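Local atomic coordinates of PHOX (Pseudomonas fluorescens, PDB entry 4A9V), a protein that probably hydrolyses phosphate monoesters as an alkaline phosphatase, using a complex iron-calcium cofactor held within a beta-propeller. Residues 36-40 against 568-573; 67-73 against 546-551; 90-96 against 550-556; 114-119 against 175-179. All coordinates share one frame. Residue numbers count along the deposited sequence, not the author numbering.

Contact 1 of 4, residues 36-40 against 568-573; sequences ISWGQ and KPRSSV. With EDO (1,2-ethanediol), chain J.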
# COMPACT_ATOMS: atom_id res chain seq x y z
N ILE A 36 -2.75 4.88 -18.27
CA ILE A 36 -1.74 3.90 -18.65
C ILE A 36 -2.18 2.54 -18.12
O ILE A 36 -2.90 2.47 -17.12
CB ILE A 36 -0.33 4.29 -18.12
CG1 ILE A 36 0.76 3.38 -18.70
CG2 ILE A 36 -0.30 4.33 -16.60
CD1 ILE A 36 2.14 4.00 -18.63
N SER A 37 -1.81 1.48 -18.83
CA SER A 37 -2.14 0.12 -18.44
C SER A 37 -0.88 -0.75 -18.38
O SER A 37 0.10 -0.51 -19.09
CB SER A 37 -3.11 -0.52 -19.45
OG SER A 37 -4.33 0.19 -19.53
N TRP A 38 -0.97 -1.83 -17.61
CA TRP A 38 0.01 -2.90 -17.63
C TRP A 38 0.44 -3.21 -19.04
O TRP A 38 -0.39 -3.43 -19.92
CB TRP A 38 -0.58 -4.15 -16.98
CG TRP A 38 0.22 -5.39 -17.24
CD1 TRP A 38 1.59 -5.58 -17.09
CD2 TRP A 38 -0.28 -6.62 -17.81
NE1 TRP A 38 1.95 -6.82 -17.51
CE2 TRP A 38 0.87 -7.50 -17.96
CE3 TRP A 38 -1.54 -7.08 -18.17
CZ2 TRP A 38 0.74 -8.77 -18.48
CZ3 TRP A 38 -1.65 -8.35 -18.71
CH2 TRP A 38 -0.54 -9.18 -18.87
N GLY A 39 1.75 -3.21 -19.27
CA GLY A 39 2.31 -3.61 -20.55
C GLY A 39 2.69 -2.47 -21.48
O GLY A 39 3.35 -2.70 -22.49
N GLN A 40 2.31 -1.24 -21.14
CA GLN A 40 2.63 -0.09 -21.98
C GLN A 40 4.15 0.10 -22.04
O GLN A 40 4.78 0.32 -21.02
CB GLN A 40 2.00 1.16 -21.37
CG GLN A 40 2.39 2.46 -22.05
CD GLN A 40 1.93 2.52 -23.49
OE1 GLN A 40 0.76 2.25 -23.79
NE2 GLN A 40 2.84 2.88 -24.38
N LYS A 568 -8.12 -9.50 -23.08
CA LYS A 568 -7.33 -9.66 -21.87
C LYS A 568 -7.46 -8.39 -21.02
O LYS A 568 -7.18 -7.29 -21.50
CB LYS A 568 -5.87 -9.89 -22.25
CG LYS A 568 -4.94 -10.02 -21.05
CD LYS A 568 -3.57 -10.55 -21.45
CE LYS A 568 -3.62 -12.03 -21.80
NZ LYS A 568 -2.27 -12.57 -22.13
N PRO A 569 -7.97 -8.51 -19.79
CA PRO A 569 -8.06 -7.34 -18.92
C PRO A 569 -6.69 -6.88 -18.45
O PRO A 569 -5.76 -7.69 -18.35
CB PRO A 569 -8.89 -7.85 -17.74
CG PRO A 569 -8.54 -9.30 -17.66
CD PRO A 569 -8.29 -9.76 -19.07
N ARG A 570 -6.54 -5.57 -18.26
CA ARG A 570 -5.25 -4.99 -17.89
C ARG A 570 -5.44 -4.00 -16.74
O ARG A 570 -6.20 -3.04 -16.86
CB ARG A 570 -4.62 -4.27 -19.08
CG ARG A 570 -4.35 -5.18 -20.26
CD ARG A 570 -4.10 -4.39 -21.53
NE ARG A 570 -2.84 -3.66 -21.49
CZ ARG A 570 -2.43 -2.84 -22.46
NH1 ARG A 570 -3.23 -2.61 -23.49
NH2 ARG A 570 -1.25 -2.25 -22.37
N SER A 571 -4.70 -4.20 -15.66
CA SER A 571 -4.62 -3.21 -14.59
C SER A 571 -4.27 -1.86 -15.19
O SER A 571 -3.41 -1.77 -16.07
CB SER A 571 -3.54 -3.60 -13.57
OG SER A 571 -3.90 -4.78 -12.87
N SER A 572 -4.96 -0.82 -14.73
CA SER A 572 -4.83 0.50 -15.31
C SER A 572 -4.88 1.57 -14.25
O SER A 572 -5.53 1.40 -13.21
CB SER A 572 -5.95 0.74 -16.32
OG SER A 572 -5.93 -0.21 -17.37
N VAL A 573 -4.21 2.69 -14.53
CA VAL A 573 -4.41 3.92 -13.80
C VAL A 573 -5.40 4.76 -14.60
O VAL A 573 -5.21 4.98 -15.80
CB VAL A 573 -3.08 4.67 -13.62
CG1 VAL A 573 -3.29 6.00 -12.91
CG2 VAL A 573 -2.08 3.82 -12.85
C1 EDO J . -3.85 -16.15 -22.92
O1 EDO J . -3.64 -14.82 -23.41
C2 EDO J . -3.07 -16.36 -21.62
O2 EDO J . -2.08 -15.32 -21.50
O HOH W 1 -0.08 -0.42 -24.37
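The ends of two antiparallel strands meet here. I36 and V573 form a hydrogen-bonded pair (CA to CA 5.5 Å), with V573 N donating to I36 O at 2.9 Å and only a weak return bond from I36 N to V573 O at 3.5 Å. S37 and S572 follow as the non-hydrogen-bonded pair, their CA atoms 4.1 Å apart, and W38 N then reaches S571 O at 2.9 Å. Beyond this the 36-40 backbone leaves in a type II turn, closed by Q40 N to S37 O at 3.1 Å, with G39 at the positive-phi position.

On one sheet face the hydroxyls S37 OG and S572 OG lie 2.7 Å apart; on the other, I36 CG2 packs on V573 CB at 4.1 Å. R570 secures the turn: its NE and NH2 both donate to W38 O at 2.9 Å, S37 CB lies over a guanidinium face, and NH1 makes a salt bridge to E562. The W38 indole leans on the chain of K568 (CZ3 to CD 4.0 Å) while its NE1 bonds to Q60. An N-terminal strand added at the edge of a sheet of C-terminal strands is the "Velcro" closure of a beta-propeller.

Contact 2 of 4, residues 67-73 against 546-551; sequences NNDGMSL and FVGIQH. With LI (lithium ion), chain D.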
# COMPACT_ATOMS: atom_id res chain seq x y z
N ASN A 67 -0.48 -5.09 -12.06
CA ASN A 67 -1.19 -4.85 -10.82
C ASN A 67 -0.76 -3.56 -10.12
O ASN A 67 -0.37 -3.56 -8.95
CB ASN A 67 -1.12 -6.09 -9.91
CG ASN A 67 -1.94 -7.24 -10.46
OD1 ASN A 67 -2.79 -7.05 -11.33
ND2 ASN A 67 -1.71 -8.44 -9.94
N ASN A 68 -1.04 -2.44 -10.77
CA ASN A 68 -0.64 -1.16 -10.22
C ASN A 68 -1.41 -0.82 -8.95
O ASN A 68 -2.56 -1.24 -8.77
CB ASN A 68 -0.74 -0.03 -11.26
CG ASN A 68 -2.10 0.05 -11.93
OD1 ASN A 68 -2.17 -0.15 -13.14
ND2 ASN A 68 -3.02 0.75 -11.28
N ASP A 69 -0.68 -0.26 -7.99
CA ASP A 69 -1.14 -0.18 -6.62
C ASP A 69 -0.90 1.26 -6.12
O ASP A 69 -1.32 2.22 -6.77
CB ASP A 69 -0.45 -1.28 -5.80
CG ASP A 69 -1.23 -1.70 -4.57
OD1 ASP A 69 -1.98 -0.86 -4.02
OD2 ASP A 69 -1.06 -2.87 -4.14
N GLY A 70 -0.19 1.44 -5.02
CA GLY A 70 0.03 2.80 -4.51
C GLY A 70 0.82 3.66 -5.48
O GLY A 70 1.64 3.15 -6.24
N MET A 71 0.60 4.97 -5.42
CA MET A 71 1.24 5.90 -6.33
C MET A 71 1.21 7.30 -5.78
O MET A 71 0.30 7.70 -5.04
CB MET A 71 0.57 5.87 -7.70
CG MET A 71 -0.91 6.20 -7.67
SD MET A 71 -1.63 6.01 -9.32
CE MET A 71 -3.34 6.37 -8.96
N SER A 72 2.19 8.08 -6.20
CA SER A 72 2.24 9.51 -5.89
C SER A 72 2.52 10.31 -7.15
O SER A 72 3.24 9.86 -8.05
CB SER A 72 3.35 9.80 -4.87
OG SER A 72 3.08 9.26 -3.59
N LEU A 73 2.04 11.55 -7.14
CA LEU A 73 2.32 12.52 -8.18
C LEU A 73 3.23 13.62 -7.62
O LEU A 73 3.00 14.14 -6.52
CB LEU A 73 1.00 13.11 -8.71
CG LEU A 73 1.13 14.14 -9.83
CD1 LEU A 73 -0.07 14.08 -10.76
CD2 LEU A 73 1.31 15.55 -9.29
N PHE A 546 -6.40 10.70 -9.95
CA PHE A 546 -5.87 9.48 -10.53
C PHE A 546 -6.11 8.32 -9.57
O PHE A 546 -5.85 8.45 -8.37
CB PHE A 546 -4.37 9.62 -10.80
CG PHE A 546 -4.02 10.76 -11.72
CD1 PHE A 546 -4.06 10.59 -13.09
CD2 PHE A 546 -3.62 12.00 -11.21
CE1 PHE A 546 -3.69 11.62 -13.94
CE2 PHE A 546 -3.26 13.02 -12.06
CZ PHE A 546 -3.31 12.84 -13.43
N VAL A 547 -6.65 7.21 -10.08
CA VAL A 547 -6.99 6.08 -9.23
C VAL A 547 -6.67 4.79 -9.98
O VAL A 547 -6.84 4.70 -11.19
CB VAL A 547 -8.48 6.13 -8.79
CG1 VAL A 547 -9.42 6.08 -9.98
CG2 VAL A 547 -8.79 5.01 -7.80
N GLY A 548 -6.17 3.79 -9.25
CA GLY A 548 -5.83 2.51 -9.85
C GLY A 548 -6.95 1.50 -9.83
O GLY A 548 -7.72 1.38 -8.86
N ILE A 549 -7.00 0.72 -10.90
CA ILE A 549 -7.85 -0.45 -11.02
C ILE A 549 -6.92 -1.65 -11.16
O ILE A 549 -6.23 -1.80 -12.16
CB ILE A 549 -8.76 -0.34 -12.25
CG1 ILE A 549 -9.67 0.90 -12.16
CG2 ILE A 549 -9.56 -1.61 -12.44
CD1 ILE A 549 -10.56 0.95 -10.94
N GLN A 550 -6.82 -2.42 -10.08
CA GLN A 550 -5.84 -3.48 -9.97
C GLN A 550 -6.50 -4.84 -10.20
O GLN A 550 -7.59 -5.11 -9.71
CB GLN A 550 -5.18 -3.44 -8.58
CG GLN A 550 -3.94 -4.31 -8.46
CD GLN A 550 -3.51 -4.51 -7.03
OE1 GLN A 550 -4.32 -4.88 -6.17
NE2 GLN A 550 -2.22 -4.30 -6.76
N HIS A 551 -5.78 -5.69 -10.94
CA HIS A 551 -6.21 -7.06 -11.27
C HIS A 551 -7.66 -7.18 -11.69
O HIS A 551 -8.35 -8.11 -11.27
CB HIS A 551 -5.86 -8.06 -10.16
CG HIS A 551 -6.53 -7.79 -8.82
ND1 HIS A 551 -7.85 -8.01 -8.59
CD2 HIS A 551 -5.99 -7.35 -7.62
CE1 HIS A 551 -8.13 -7.72 -7.31
NE2 HIS A 551 -6.99 -7.32 -6.71
LI LI D . -2.42 -2.63 -2.43
O HOH W 2 -2.39 -4.00 -2.23
O HOH W 3 -2.44 -1.19 -1.34
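Q550 makes the best bond of this contact: its NE2 donates almost straight to N67 O, at 3.0 Å and 175°. The same amide nitrogen has a weak bond to D69 OD2 at 3.2 Å, and H551 N gives another weak one to N67 OD1 at 3.3 Å. N67, D69 and H551 are also held from outside: N67 OD1 accepts from N93 ND2, D69 OD1 bonds to T534 OG1, and H551 NE2 bonds to E532. D69 binds a lithium ion with both carboxylate oxygens, OD1 at 2.4 Å and OD2 at 2.2 Å. N68 ND2, weakly bonded to S572 O, sits 3.6 Å from G548 CA, where a CB would clash with it; N68 O, covered by Q550 CG at 3.4 Å, finds no polar partner.

The strands run nearly antiparallel, at 155° and 6.3 Å between axes, but they belong to different sheets and exchange no backbone hydrogen bonds. Away from the metal the contact turns apolar: M71 CE reaches F546 O at 3.3 Å and F546 CB at 3.9 Å, and L73 CD1 meets F546 CE2 at 3.6 Å.

The chemistry is graded along the blade-to-blade interface: amides and a carboxylate at the end facing the metal cluster, methyl groups and an aromatic ring at the other. Q550 anchors the strand's start through N67 O and adds a weak bond to the metal-binding D69, whose firmer tie to that blade is T534.

Contact 3 of 4, residues 90-96 against 550-556; sequences EYTNYRY and QHPGENG. With FEO (mu-oxo-diiron), chain S.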
# COMPACT_ATOMS: atom_id res chain seq x y z
N GLU A 90 2.47 -4.34 -7.84
CA GLU A 90 2.54 -5.19 -6.65
C GLU A 90 2.84 -6.66 -6.97
O GLU A 90 3.62 -7.30 -6.27
CB GLU A 90 1.26 -5.08 -5.83
CG GLU A 90 1.40 -5.74 -4.46
CD GLU A 90 0.12 -5.72 -3.65
OE1 GLU A 90 -0.95 -6.01 -4.22
OE2 GLU A 90 0.21 -5.49 -2.42
N TYR A 91 2.16 -7.23 -7.96
CA TYR A 91 2.31 -8.64 -8.26
C TYR A 91 1.78 -8.87 -9.66
O TYR A 91 1.55 -7.90 -10.40
CB TYR A 91 1.64 -9.54 -7.20
CG TYR A 91 0.13 -9.51 -7.16
CD1 TYR A 91 -0.55 -8.44 -6.59
CD2 TYR A 91 -0.61 -10.60 -7.57
CE1 TYR A 91 -1.93 -8.45 -6.46
CE2 TYR A 91 -1.99 -10.61 -7.46
CZ TYR A 91 -2.64 -9.54 -6.89
OH TYR A 91 -4.02 -9.52 -6.78
N THR A 92 1.68 -10.12 -10.08
CA THR A 92 1.23 -10.41 -11.43
C THR A 92 0.23 -11.55 -11.44
O THR A 92 0.07 -12.27 -10.46
CB THR A 92 2.43 -10.67 -12.38
OG1 THR A 92 1.96 -10.80 -13.73
CG2 THR A 92 3.18 -11.93 -11.99
N ASN A 93 -0.47 -11.67 -12.56
CA ASN A 93 -1.57 -12.61 -12.70
C ASN A 93 -1.18 -13.66 -13.72
O ASN A 93 -1.15 -13.37 -14.92
CB ASN A 93 -2.80 -11.85 -13.19
CG ASN A 93 -3.06 -10.59 -12.37
OD1 ASN A 93 -3.26 -10.66 -11.16
ND2 ASN A 93 -2.99 -9.43 -13.02
N TYR A 94 -0.73 -14.82 -13.26
CA TYR A 94 -0.16 -15.82 -14.16
C TYR A 94 -1.13 -16.21 -15.29
O TYR A 94 -0.69 -16.54 -16.39
CB TYR A 94 0.27 -17.07 -13.40
CG TYR A 94 1.43 -16.87 -12.43
CD1 TYR A 94 2.33 -15.82 -12.57
CD2 TYR A 94 1.66 -17.78 -11.41
CE1 TYR A 94 3.43 -15.70 -11.74
CE2 TYR A 94 2.77 -17.68 -10.59
CZ TYR A 94 3.68 -16.66 -10.79
OH TYR A 94 4.77 -16.51 -9.97
N ARG A 95 -2.43 -16.18 -15.02
CA ARG A 95 -3.40 -16.53 -16.06
C ARG A 95 -3.31 -15.63 -17.28
O ARG A 95 -3.69 -16.05 -18.38
CB ARG A 95 -4.83 -16.58 -15.52
CG ARG A 95 -5.46 -15.23 -15.24
CD ARG A 95 -6.82 -15.39 -14.57
NE ARG A 95 -7.77 -16.08 -15.43
CZ ARG A 95 -8.66 -16.97 -15.01
NH1 ARG A 95 -8.81 -17.20 -13.71
NH2 ARG A 95 -9.51 -17.51 -15.86
N TYR A 96 -2.82 -14.41 -17.09
CA TYR A 96 -2.68 -13.44 -18.17
C TYR A 96 -1.23 -13.20 -18.58
O TYR A 96 -0.96 -12.75 -19.69
CB TYR A 96 -3.36 -12.12 -17.80
CG TYR A 96 -4.81 -12.27 -17.44
CD1 TYR A 96 -5.70 -12.89 -18.29
CD2 TYR A 96 -5.31 -11.76 -16.24
CE1 TYR A 96 -7.03 -13.04 -17.96
CE2 TYR A 96 -6.64 -11.88 -15.91
CZ TYR A 96 -7.49 -12.54 -16.76
OH TYR A 96 -8.82 -12.73 -16.44
N GLN A 550 -6.82 -2.42 -10.08
CA GLN A 550 -5.84 -3.48 -9.97
C GLN A 550 -6.50 -4.84 -10.20
O GLN A 550 -7.59 -5.11 -9.71
CB GLN A 550 -5.18 -3.44 -8.58
CG GLN A 550 -3.94 -4.31 -8.46
CD GLN A 550 -3.51 -4.51 -7.03
OE1 GLN A 550 -4.32 -4.88 -6.17
NE2 GLN A 550 -2.22 -4.30 -6.76
N HIS A 551 -5.78 -5.69 -10.94
CA HIS A 551 -6.21 -7.06 -11.27
C HIS A 551 -7.66 -7.18 -11.69
O HIS A 551 -8.35 -8.11 -11.27
CB HIS A 551 -5.86 -8.06 -10.16
CG HIS A 551 -6.53 -7.79 -8.82
ND1 HIS A 551 -7.85 -8.01 -8.59
CD2 HIS A 551 -5.99 -7.35 -7.62
CE1 HIS A 551 -8.13 -7.72 -7.31
NE2 HIS A 551 -6.99 -7.32 -6.71
N PRO A 552 -8.11 -6.34 -12.63
CA PRO A 552 -9.42 -6.63 -13.19
C PRO A 552 -9.48 -8.05 -13.75
O PRO A 552 -8.53 -8.51 -14.38
CB PRO A 552 -9.57 -5.58 -14.30
CG PRO A 552 -8.18 -5.26 -14.69
CD PRO A 552 -7.38 -5.33 -13.42
N GLY A 553 -10.57 -8.75 -13.49
CA GLY A 553 -10.73 -10.10 -14.01
C GLY A 553 -9.79 -11.11 -13.36
O GLY A 553 -9.45 -12.12 -13.98
N GLU A 554 -9.51 -10.96 -12.07
CA GLU A 554 -8.64 -11.91 -11.38
C GLU A 554 -9.17 -13.35 -11.44
O GLU A 554 -8.39 -14.29 -11.49
CB GLU A 554 -8.38 -11.48 -9.94
CG GLU A 554 -9.58 -11.58 -9.02
CD GLU A 554 -9.26 -11.20 -7.58
OE1 GLU A 554 -8.07 -11.05 -7.22
OE2 GLU A 554 -10.23 -11.07 -6.80
N ASN A 555 -10.49 -13.49 -11.55
CA ASN A 555 -11.12 -14.81 -11.67
C ASN A 555 -11.76 -15.04 -13.03
O ASN A 555 -12.59 -15.94 -13.19
CB ASN A 555 -12.17 -15.00 -10.57
CG ASN A 555 -11.55 -15.05 -9.19
OD1 ASN A 555 -10.46 -15.58 -9.01
ND2 ASN A 555 -12.16 -14.34 -8.25
N GLY A 556 -11.34 -14.28 -14.03
CA GLY A 556 -11.63 -14.59 -15.43
C GLY A 556 -12.88 -13.93 -16.00
O GLY A 556 -13.35 -14.31 -17.07
FE1 FEO S . -1.00 -4.92 -0.86
FE2 FEO S . -2.40 -4.92 2.31
O FEO S . -2.48 -4.75 0.39
O HOH W 4 -3.62 -6.07 -3.82
O HOH W 5 -5.47 -11.53 -7.65
O HOH W 2 -2.39 -4.00 -2.23
O HOH W 6 -2.09 -6.88 -1.21
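Metal binding comes first: E90 OE2 coordinates FEO FE1 at 2.1 Å, in company with C179 and E194 and with waters 2 and 6. Its other oxygen faces the second segment, where Q550 NE2 gives E90 OE1 a weak hydrogen bond at 3.3 Å; the stronger bond of that amide goes to N67 O.

Water extends the polar link. Water 4 lies 2.7 Å from both E90 OE1 and Q550 OE1, and water 5 joins Y91 OH (2.6 Å) to E554 OE1 (2.7 Å), so the tyrosine and the glutamate, whose oxygens are 4.4 Å apart, are bridged by a single water.

Residues 550-556 are a connection leaving strand 544-550 of the last propeller blade, folded into a type II turn from H551 to E554 that runs on into a type I turn from G553 to G556. The two overlap at G553 and E554; G553 O takes the turn bond from G556 N at 2.9 Å and a short one from Y96 OH at 2.6 Å, pinning the short helix 94-97 to the loop.

The remaining contacts are packing. Y91 OH comes within 3.0 Å of H551 CD2. At the exposed end the R95 guanidinium lays a face over the backbone, with NH2 3.6 Å from G556 CA and NH1 3.7 Å from N555 C; a side chain on G556 would clash with it.

Contact 4 of 4, residues 114-119 against 175-179; sequences LACEGV and TFQNC. With FEO (mu-oxo-diiron), chain S.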
# COMPACT_ATOMS: atom_id res chain seq x y z
N LEU A 114 9.22 -11.27 -12.10
CA LEU A 114 9.93 -10.25 -11.33
C LEU A 114 9.93 -8.90 -12.05
O LEU A 114 9.85 -7.84 -11.41
CB LEU A 114 11.36 -10.72 -11.07
CG LEU A 114 11.50 -11.69 -9.89
CD1 LEU A 114 12.74 -12.54 -10.03
CD2 LEU A 114 11.51 -10.95 -8.57
N ALA A 115 9.94 -8.94 -13.38
CA ALA A 115 9.92 -7.74 -14.20
C ALA A 115 8.61 -6.97 -14.05
O ALA A 115 8.56 -5.77 -14.28
CB ALA A 115 10.14 -8.10 -15.66
N CYS A 116 7.53 -7.69 -13.75
CA CYS A 116 6.22 -7.08 -13.58
C CYS A 116 6.09 -6.24 -12.32
O CYS A 116 5.12 -5.51 -12.19
CB CYS A 116 5.15 -8.16 -13.50
SG CYS A 116 4.74 -8.98 -15.06
N GLU A 117 6.93 -6.52 -11.32
CA GLU A 117 6.78 -5.94 -10.00
C GLU A 117 7.81 -4.84 -9.78
O GLU A 117 8.79 -4.76 -10.51
CB GLU A 117 6.92 -7.02 -8.93
CG GLU A 117 5.96 -8.18 -9.19
CD GLU A 117 5.88 -9.23 -8.10
OE1 GLU A 117 6.40 -9.03 -6.99
OE2 GLU A 117 5.32 -10.30 -8.40
N GLY A 118 7.55 -3.99 -8.79
CA GLY A 118 8.46 -2.90 -8.47
C GLY A 118 7.74 -1.57 -8.57
O GLY A 118 6.66 -1.40 -7.99
N VAL A 119 8.35 -0.64 -9.30
CA VAL A 119 7.81 0.70 -9.48
C VAL A 119 7.94 1.07 -10.96
O VAL A 119 8.91 0.70 -11.63
CB VAL A 119 8.53 1.72 -8.57
CG1 VAL A 119 8.06 3.14 -8.84
CG2 VAL A 119 8.31 1.35 -7.11
N THR A 175 13.17 -4.72 -5.70
CA THR A 175 12.05 -4.52 -4.82
C THR A 175 10.83 -5.09 -5.52
O THR A 175 10.73 -5.02 -6.75
CB THR A 175 11.89 -3.01 -4.50
OG1 THR A 175 10.86 -2.81 -3.54
CG2 THR A 175 11.58 -2.19 -5.73
N PHE A 176 10.03 -5.86 -4.78
CA PHE A 176 8.89 -6.55 -5.36
C PHE A 176 7.79 -6.66 -4.31
O PHE A 176 7.99 -6.25 -3.16
CB PHE A 176 9.30 -7.93 -5.94
CG PHE A 176 10.07 -8.81 -4.98
CD1 PHE A 176 9.41 -9.55 -4.01
CD2 PHE A 176 11.45 -8.94 -5.08
CE1 PHE A 176 10.11 -10.34 -3.12
CE2 PHE A 176 12.15 -9.76 -4.21
CZ PHE A 176 11.48 -10.43 -3.21
N GLN A 177 6.60 -7.06 -4.73
CA GLN A 177 5.43 -7.06 -3.84
C GLN A 177 5.24 -5.67 -3.24
O GLN A 177 4.76 -5.49 -2.11
CB GLN A 177 5.51 -8.17 -2.79
CG GLN A 177 5.39 -9.57 -3.40
CD GLN A 177 3.98 -10.01 -3.79
OE1 GLN A 177 3.82 -11.07 -4.40
NE2 GLN A 177 2.97 -9.33 -3.29
N ASN A 178 5.40 -4.68 -4.11
CA ASN A 178 5.25 -3.27 -3.77
C ASN A 178 3.79 -2.87 -3.67
O ASN A 178 3.07 -2.86 -4.67
CB ASN A 178 5.93 -2.40 -4.82
CG ASN A 178 7.37 -2.74 -4.97
OD1 ASN A 178 7.72 -3.79 -5.52
ND2 ASN A 178 8.22 -1.96 -4.31
N CYS A 179 3.36 -2.58 -2.45
CA CYS A 179 1.97 -2.38 -2.11
C CYS A 179 1.63 -0.90 -2.25
O CYS A 179 1.28 -0.44 -3.33
CB CYS A 179 1.72 -2.94 -0.71
SG CYS A 179 0.02 -2.80 -0.17
FE1 FEO S . -1.00 -4.92 -0.86
FE2 FEO S . -2.40 -4.92 2.31
O FEO S . -2.48 -4.75 0.39
O HOH W 7 4.91 -12.19 -6.64
O HOH W 2 -2.39 -4.00 -2.23
O HOH W 6 -2.09 -6.88 -1.21
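Residues 175-179 lead straight into the diiron site: C179 SG binds FEO FE1 at 2.5 Å, beside E90, E194 and waters 2 and 6. Segment 114-119 does not touch the iron. Its E117 OE1 accepts Q177 N at 3.0 Å, where Q177 takes left-handed helical angles, and water 7 donates to both E117 OE2 (2.6 Å) and Q177 OE1 (2.7 Å).

The contact joins neighbouring propeller blades, with 114-119 carrying the turn from helix 107-115 into strand 118-127 of one sheet and 175-179 opening strand 178-183 of the next. G118 adopts backbone angles at which a CB would jam against the preceding carbonyl O; its CA stands 3.2 Å from N178 OD1 and makes a CA-H...O contact with T175 O at 3.6 Å. N178 ND2 donates back to T175 OG1 at 2.9 Å, a hydroxyl also bonded to E193. On the helix side, L114 CD2 rests on F176 CD2 at 4.0 Å.

Overall arrangement
Contact 1 closes the propeller ring within one sheet, by true strand pairing; contacts 2, 3 and 4 join separate blades, and there side chains do most of the binding. Contacts 1, 2 and 4 are buried, whereas contact 3 runs from the iron out to the surface. Contacts 2 and 3 share Q550 and H551, and H551 N reaches S571 OG of contact 1, while S572 O pairs with I549 N between adjacent strands. Around the metals, G70 N bonds to C179 O, linking contacts 2 and 4, and contacts 3 and 4 each supply FE1 with a ligand, E90 and C179. Charged and amide groups gather there; apolar packing gains weight in contact 2 farther along its strands.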